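Local coordinates for protein monovalent Na+/H+ antiporter subunit D (Dietzia sp. DQ12-45-1b, PDB 7D3U) that probably works as a membrane-embedded subunit of the Mrp complex, helping to exchange sodium ions for protons across the cell membrane, at residues A221-P235 and R297-G309. Residues are numbered along the deposited sequence; the frame is centred on the assembly and turned at random.
With LMT (dodecyl-beta-D-maltoside), chain M.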
loop_
_atom_site.group_PDB
_atom_site.type_symbol
_atom_site.label_atom_id
_atom_site.label_comp_id
_atom_site.label_asym_id
_atom_site.label_seq_id
_atom_site.Cartn_x
_atom_site.Cartn_y
_atom_site.Cartn_z
ATOM N N ALA A 221 4.432 -3.877 -2.207
ATOM C CA ALA A 221 3.634 -3.566 -3.383
ATOM C C ALA A 221 2.303 -4.302 -3.415
ATOM O O ALA A 221 1.484 -4.021 -4.295
ATOM C CB ALA A 221 4.423 -3.890 -4.654
ATOM N N ALA A 222 2.073 -5.231 -2.487
ATOM C CA ALA A 222 0.807 -5.955 -2.370
ATOM C C ALA A 222 0.503 -6.768 -3.631
ATOM O O ALA A 222 -0.476 -6.529 -4.338
ATOM C CB ALA A 222 -0.342 -4.999 -2.038
ATOM N N VAL A 223 1.372 -7.739 -3.903
ATOM C CA VAL A 223 1.120 -8.738 -4.936
ATOM C C VAL A 223 0.166 -9.780 -4.364
ATOM O O VAL A 223 -0.159 -9.739 -3.174
ATOM C CB VAL A 223 2.427 -9.373 -5.435
ATOM C CG1 VAL A 223 3.337 -8.303 -6.005
ATOM C CG2 VAL A 223 3.116 -10.087 -4.301
ATOM N N VAL A 224 -0.301 -10.710 -5.205
ATOM C CA VAL A 224 -1.465 -11.523 -4.835
ATOM C C VAL A 224 -1.316 -12.409 -3.604
ATOM O O VAL A 224 -2.327 -12.648 -2.922
ATOM C CB VAL A 224 -1.918 -12.384 -6.035
ATOM C CG1 VAL A 224 -0.824 -13.296 -6.546
ATOM C CG2 VAL A 224 -3.132 -13.200 -5.646
ATOM N N PRO A 225 -0.131 -12.934 -3.254
ATOM C CA PRO A 225 -0.100 -13.842 -2.098
ATOM C C PRO A 225 -0.142 -13.012 -0.829
ATOM O O PRO A 225 -0.688 -13.475 0.179
ATOM C CB PRO A 225 1.227 -14.604 -2.233
ATOM C CG PRO A 225 1.685 -14.364 -3.628
ATOM C CD PRO A 225 1.167 -13.013 -3.964
ATOM N N VAL A 226 0.397 -11.800 -0.853
ATOM C CA VAL A 226 0.351 -10.891 0.287
ATOM C C VAL A 226 -0.305 -9.602 -0.198
ATOM O O VAL A 226 0.353 -8.661 -0.645
ATOM C CB VAL A 226 1.740 -10.643 0.880
ATOM C CG1 VAL A 226 2.187 -11.867 1.629
ATOM C CG2 VAL A 226 2.750 -10.360 -0.223
ATOM N N HIS A 227 -1.630 -9.539 -0.089
ATOM C CA HIS A 227 -2.387 -8.381 -0.546
ATOM C C HIS A 227 -3.457 -7.918 0.425
ATOM O O HIS A 227 -3.848 -6.747 0.361
ATOM C CB HIS A 227 -3.057 -8.674 -1.894
ATOM C CG HIS A 227 -4.030 -9.809 -1.848
ATOM N ND1 HIS A 227 -5.302 -9.680 -1.335
ATOM C CD2 HIS A 227 -3.917 -11.096 -2.252
ATOM C CE1 HIS A 227 -5.931 -10.839 -1.424
ATOM N NE2 HIS A 227 -5.112 -11.715 -1.978
ATOM N N GLY A 228 -3.947 -8.784 1.313
ATOM C CA GLY A 228 -5.008 -8.400 2.225
ATOM C C GLY A 228 -4.634 -7.276 3.162
ATOM O O GLY A 228 -5.521 -6.585 3.672
ATOM N N TRP A 229 -3.340 -7.069 3.400
ATOM C CA TRP A 229 -2.931 -5.998 4.298
ATOM C C TRP A 229 -3.182 -4.628 3.686
ATOM O O TRP A 229 -3.361 -3.650 4.418
ATOM C CB TRP A 229 -1.459 -6.160 4.667
ATOM C CG TRP A 229 -0.501 -5.766 3.587
ATOM C CD1 TRP A 229 0.122 -6.596 2.705
ATOM C CD2 TRP A 229 -0.034 -4.445 3.290
ATOM N NE1 TRP A 229 0.937 -5.874 1.871
ATOM C CE2 TRP A 229 0.859 -4.550 2.211
ATOM C CE3 TRP A 229 -0.290 -3.182 3.832
ATOM C CZ2 TRP A 229 1.495 -3.444 1.661
ATOM C CZ3 TRP A 229 0.341 -2.090 3.284
ATOM C CH2 TRP A 229 1.224 -2.225 2.212
ATOM N N LEU A 230 -3.196 -4.533 2.360
ATOM C CA LEU A 230 -3.444 -3.259 1.700
ATOM C C LEU A 230 -4.923 -3.005 1.464
ATOM O O LEU A 230 -5.357 -1.849 1.486
ATOM C CB LEU A 230 -2.698 -3.200 0.366
ATOM C CG LEU A 230 -2.717 -1.848 -0.342
ATOM C CD1 LEU A 230 -1.422 -1.645 -1.097
ATOM C CD2 LEU A 230 -3.904 -1.752 -1.277
ATOM N N ALA A 231 -5.705 -4.060 1.238
ATOM C CA ALA A 231 -7.142 -3.900 1.085
ATOM C C ALA A 231 -7.835 -3.613 2.409
ATOM O O ALA A 231 -8.986 -3.166 2.408
ATOM C CB ALA A 231 -7.741 -5.148 0.443
ATOM N N ARG A 232 -7.165 -3.861 3.533
ATOM C CA ARG A 232 -7.741 -3.657 4.854
ATOM C C ARG A 232 -7.046 -2.552 5.638
ATOM O O ARG A 232 -7.216 -2.474 6.857
ATOM C CB ARG A 232 -7.702 -4.961 5.650
ATOM C CG ARG A 232 -8.374 -6.129 4.959
ATOM C CD ARG A 232 -9.867 -5.906 4.832
ATOM N NE ARG A 232 -10.499 -5.731 6.134
ATOM C CZ ARG A 232 -11.786 -5.455 6.305
ATOM N NH1 ARG A 232 -12.277 -5.312 7.528
ATOM N NH2 ARG A 232 -12.584 -5.324 5.256
ATOM N N ALA A 233 -6.261 -1.703 4.977
ATOM C CA ALA A 233 -5.594 -0.613 5.675
ATOM C C ALA A 233 -5.850 0.723 4.991
ATOM O O ALA A 233 -5.914 1.761 5.655
ATOM C CB ALA A 233 -4.092 -0.874 5.772
ATOM N N TYR A 234 -5.999 0.709 3.672
ATOM C CA TYR A 234 -6.246 1.938 2.927
ATOM C C TYR A 234 -7.687 2.422 3.066
ATOM O O TYR A 234 -7.906 3.635 3.168
ATOM C CB TYR A 234 -5.887 1.756 1.450
ATOM C CG TYR A 234 -4.430 2.004 1.145
ATOM C CD1 TYR A 234 -3.433 1.367 1.868
ATOM C CD2 TYR A 234 -4.051 2.881 0.141
ATOM C CE1 TYR A 234 -2.100 1.590 1.596
ATOM C CE2 TYR A 234 -2.719 3.111 -0.139
ATOM C CZ TYR A 234 -1.749 2.462 0.592
ATOM O OH TYR A 234 -0.421 2.685 0.319
ATOM N N PRO A 235 -8.698 1.540 3.051
ATOM C CA PRO A 235 -10.064 2.027 3.312
ATOM C C PRO A 235 -10.210 2.758 4.633
ATOM O O PRO A 235 -10.929 3.762 4.704
ATOM C CB PRO A 235 -10.894 0.740 3.286
ATOM C CG PRO A 235 -10.174 -0.132 2.356
ATOM C CD PRO A 235 -8.716 0.149 2.563
ATOM N N ARG A 297 -14.580 3.262 -1.204
ATOM C CA ARG A 297 -13.135 3.374 -1.066
ATOM C C ARG A 297 -12.463 2.044 -0.765
ATOM O O ARG A 297 -11.235 1.958 -0.862
ATOM C CB ARG A 297 -12.780 4.386 0.025
ATOM C CG ARG A 297 -11.524 5.181 -0.281
ATOM C CD ARG A 297 -11.547 6.537 0.389
ATOM N NE ARG A 297 -12.113 6.466 1.730
ATOM C CZ ARG A 297 -11.425 6.124 2.813
ATOM N NH1 ARG A 297 -10.140 5.818 2.714
ATOM N NH2 ARG A 297 -12.024 6.085 3.995
ATOM N N SER A 298 -13.223 1.014 -0.407
ATOM C CA SER A 298 -12.659 -0.318 -0.252
ATOM C C SER A 298 -12.573 -1.068 -1.569
ATOM O O SER A 298 -11.818 -2.041 -1.666
ATOM C CB SER A 298 -13.486 -1.134 0.743
ATOM O OG SER A 298 -13.441 -2.511 0.423
ATOM N N ILE A 299 -13.333 -0.642 -2.577
ATOM C CA ILE A 299 -13.196 -1.211 -3.912
ATOM C C ILE A 299 -11.893 -0.749 -4.550
ATOM O O ILE A 299 -11.177 -1.538 -5.180
ATOM C CB ILE A 299 -14.415 -0.828 -4.769
ATOM C CG1 ILE A 299 -15.590 -1.758 -4.476
ATOM C CG2 ILE A 299 -14.062 -0.845 -6.240
ATOM C CD1 ILE A 299 -16.863 -1.368 -5.182
ATOM N N LEU A 300 -11.566 0.534 -4.391
ATOM C CA LEU A 300 -10.374 1.091 -5.009
ATOM C C LEU A 300 -9.091 0.485 -4.460
ATOM O O LEU A 300 -8.086 0.471 -5.168
ATOM C CB LEU A 300 -10.359 2.608 -4.837
ATOM C CG LEU A 300 -11.600 3.330 -5.359
ATOM C CD1 LEU A 300 -11.524 4.812 -5.057
ATOM C CD2 LEU A 300 -11.755 3.098 -6.847
ATOM N N ALA A 301 -9.103 -0.044 -3.236
ATOM C CA ALA A 301 -7.910 -0.709 -2.717
ATOM C C ALA A 301 -7.618 -1.993 -3.487
ATOM O O ALA A 301 -6.488 -2.221 -3.941
ATOM C CB ALA A 301 -8.079 -0.997 -1.227
ATOM N N PHE A 302 -8.627 -2.851 -3.640
ATOM C CA PHE A 302 -8.445 -4.056 -4.438
ATOM C C PHE A 302 -8.153 -3.719 -5.894
ATOM O O PHE A 302 -7.395 -4.435 -6.561
ATOM C CB PHE A 302 -9.681 -4.941 -4.334
ATOM C CG PHE A 302 -9.618 -5.945 -3.224
ATOM C CD1 PHE A 302 -8.696 -6.974 -3.254
ATOM C CD2 PHE A 302 -10.490 -5.866 -2.155
ATOM C CE1 PHE A 302 -8.640 -7.898 -2.236
ATOM C CE2 PHE A 302 -10.440 -6.789 -1.136
ATOM C CZ PHE A 302 -9.513 -7.807 -1.177
ATOM N N HIS A 303 -8.733 -2.630 -6.405
ATOM C CA HIS A 303 -8.397 -2.206 -7.759
ATOM C C HIS A 303 -6.945 -1.769 -7.854
ATOM O O HIS A 303 -6.288 -1.997 -8.872
ATOM C CB HIS A 303 -9.322 -1.081 -8.210
ATOM C CG HIS A 303 -10.556 -1.563 -8.899
ATOM N ND1 HIS A 303 -11.736 -0.855 -8.894
ATOM C CD2 HIS A 303 -10.793 -2.689 -9.612
ATOM C CE1 HIS A 303 -12.648 -1.522 -9.578
ATOM N NE2 HIS A 303 -12.102 -2.639 -10.022
ATOM N N MET A 304 -6.427 -1.134 -6.803
ATOM C CA MET A 304 -5.014 -0.785 -6.772
ATOM C C MET A 304 -4.150 -2.035 -6.765
ATOM O O MET A 304 -3.095 -2.070 -7.402
ATOM C CB MET A 304 -4.716 0.081 -5.552
ATOM C CG MET A 304 -3.346 0.720 -5.570
ATOM S SD MET A 304 -3.266 2.126 -4.454
ATOM C CE MET A 304 -4.094 1.437 -3.028
ATOM N N VAL A 305 -4.587 -3.075 -6.054
ATOM C CA VAL A 305 -3.861 -4.346 -6.078
ATOM C C VAL A 305 -3.830 -4.913 -7.494
ATOM O O VAL A 305 -2.784 -5.358 -7.989
ATOM C CB VAL A 305 -4.488 -5.343 -5.087
ATOM C CG1 VAL A 305 -3.932 -6.734 -5.317
ATOM C CG2 VAL A 305 -4.236 -4.902 -3.660
ATOM N N SER A 306 -4.979 -4.896 -8.172
ATOM C CA SER A 306 -5.043 -5.444 -9.525
ATOM C C SER A 306 -4.197 -4.632 -10.498
ATOM O O SER A 306 -3.513 -5.196 -11.358
ATOM C CB SER A 306 -6.493 -5.504 -10.001
ATOM O OG SER A 306 -6.894 -4.265 -10.556
ATOM N N GLN A 307 -4.216 -3.307 -10.375
ATOM C CA GLN A 307 -3.395 -2.487 -11.258
ATOM C C GLN A 307 -1.914 -2.615 -10.926
ATOM O O GLN A 307 -1.069 -2.439 -11.809
ATOM C CB GLN A 307 -3.834 -1.028 -11.191
ATOM C CG GLN A 307 -5.287 -0.801 -11.562
ATOM C CD GLN A 307 -5.608 -1.243 -12.971
ATOM O OE1 GLN A 307 -6.391 -2.169 -13.180
ATOM N NE2 GLN A 307 -5.015 -0.575 -13.950
ATOM N N ILE A 308 -1.574 -2.908 -9.670
ATOM C CA ILE A 308 -0.189 -3.213 -9.332
ATOM C C ILE A 308 0.241 -4.497 -10.020
ATOM O O ILE A 308 1.359 -4.601 -10.538
ATOM C CB ILE A 308 -0.017 -3.301 -7.805
ATOM C CG1 ILE A 308 0.077 -1.903 -7.200
ATOM C CG2 ILE A 308 1.213 -4.112 -7.454
ATOM C CD1 ILE A 308 1.142 -1.049 -7.826
ATOM N N GLY A 309 -0.642 -5.494 -10.038
ATOM C CA GLY A 309 -0.370 -6.683 -10.830
ATOM C C GLY A 309 -0.221 -6.367 -12.305
ATOM O O GLY A 309 0.572 -6.995 -13.010
HETATM C C1 LMT M . 9.724 -25.319 -7.941
HETATM C C2 LMT M . 9.072 -23.975 -8.068
HETATM C C3 LMT M . 8.728 -23.279 -6.793
HETATM C C4 LMT M . 7.901 -22.075 -7.152
HETATM C C5 LMT M . 7.685 -21.220 -5.951
HETATM C C6 LMT M . 6.777 -20.073 -6.236
HETATM C C7 LMT M . 6.759 -19.148 -5.059
HETATM C C8 LMT M . 6.050 -17.895 -5.432
HETATM C C9 LMT M . 6.343 -16.755 -4.518
HETATM C C10 LMT M . 5.386 -15.643 -4.838
HETATM C C11 LMT M . 5.934 -14.327 -4.388
HETATM C C12 LMT M . 4.944 -13.224 -4.523
#
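The carbonyl oxygen of Pro235 lies before the guanidinium of Arg297, 2.7 Å from its NH2 and 3.0 Å from its NH1. NH1 also approaches the carbonyl O of Tyr234, at 3.2 Å. This marks one end of the contact between the interrupted seventh transmembrane helix and helix 296-316; an interruption at this place is also found in the antiporter-like subunits of complex I. Helix 204-221 closes in a Schellman motif at Ala222, and after a short loop His227 takes the N-cap position of helix 228-231. A bend at chi3 (39°) turns the Arg297 guanidinium toward the Tyr234 and Pro235 carbonyls, while NE forms a salt bridge with Glu348 of helix 320-350. A methionine in place of Arg297 would probably leave Glu348 without its charged mate and the two carbonyls without the cationic group facing them.

The rest of the interface is largely apolar. Beside Arg297, Ser298 lies against the Pro235 ring, mainly at CG. Ala231 sets CB over one face of the Phe302 ring, a CH-pi contact 3.6 Å from the centroid, and its CA meets Ala301 CB at 3.8 Å. Met304 turns at chi3 (44°), which brings CE to 3.5 Å from Tyr234 CD2, with SD 5.3 Å from the ring centroid in an oblique Met-aromatic contact; the same methyl touches Leu230 CD2. Met304 and Ile308 also touch Lys251 of helix 249-263. Val305 is shared by both sides of the break: CG1 meets Ala222 O and His227 CB, whereas CG2 reaches Leu230 CD2. Arg232, beyond helix 228-231, is salt-bridged to Asp564 of subunit A and Asp103 of subunit C, tying this region to the neighbouring chains. At the break itself, the terminal C12 of a dodecyl maltoside tail rests 3.6 Å from Pro225 CG.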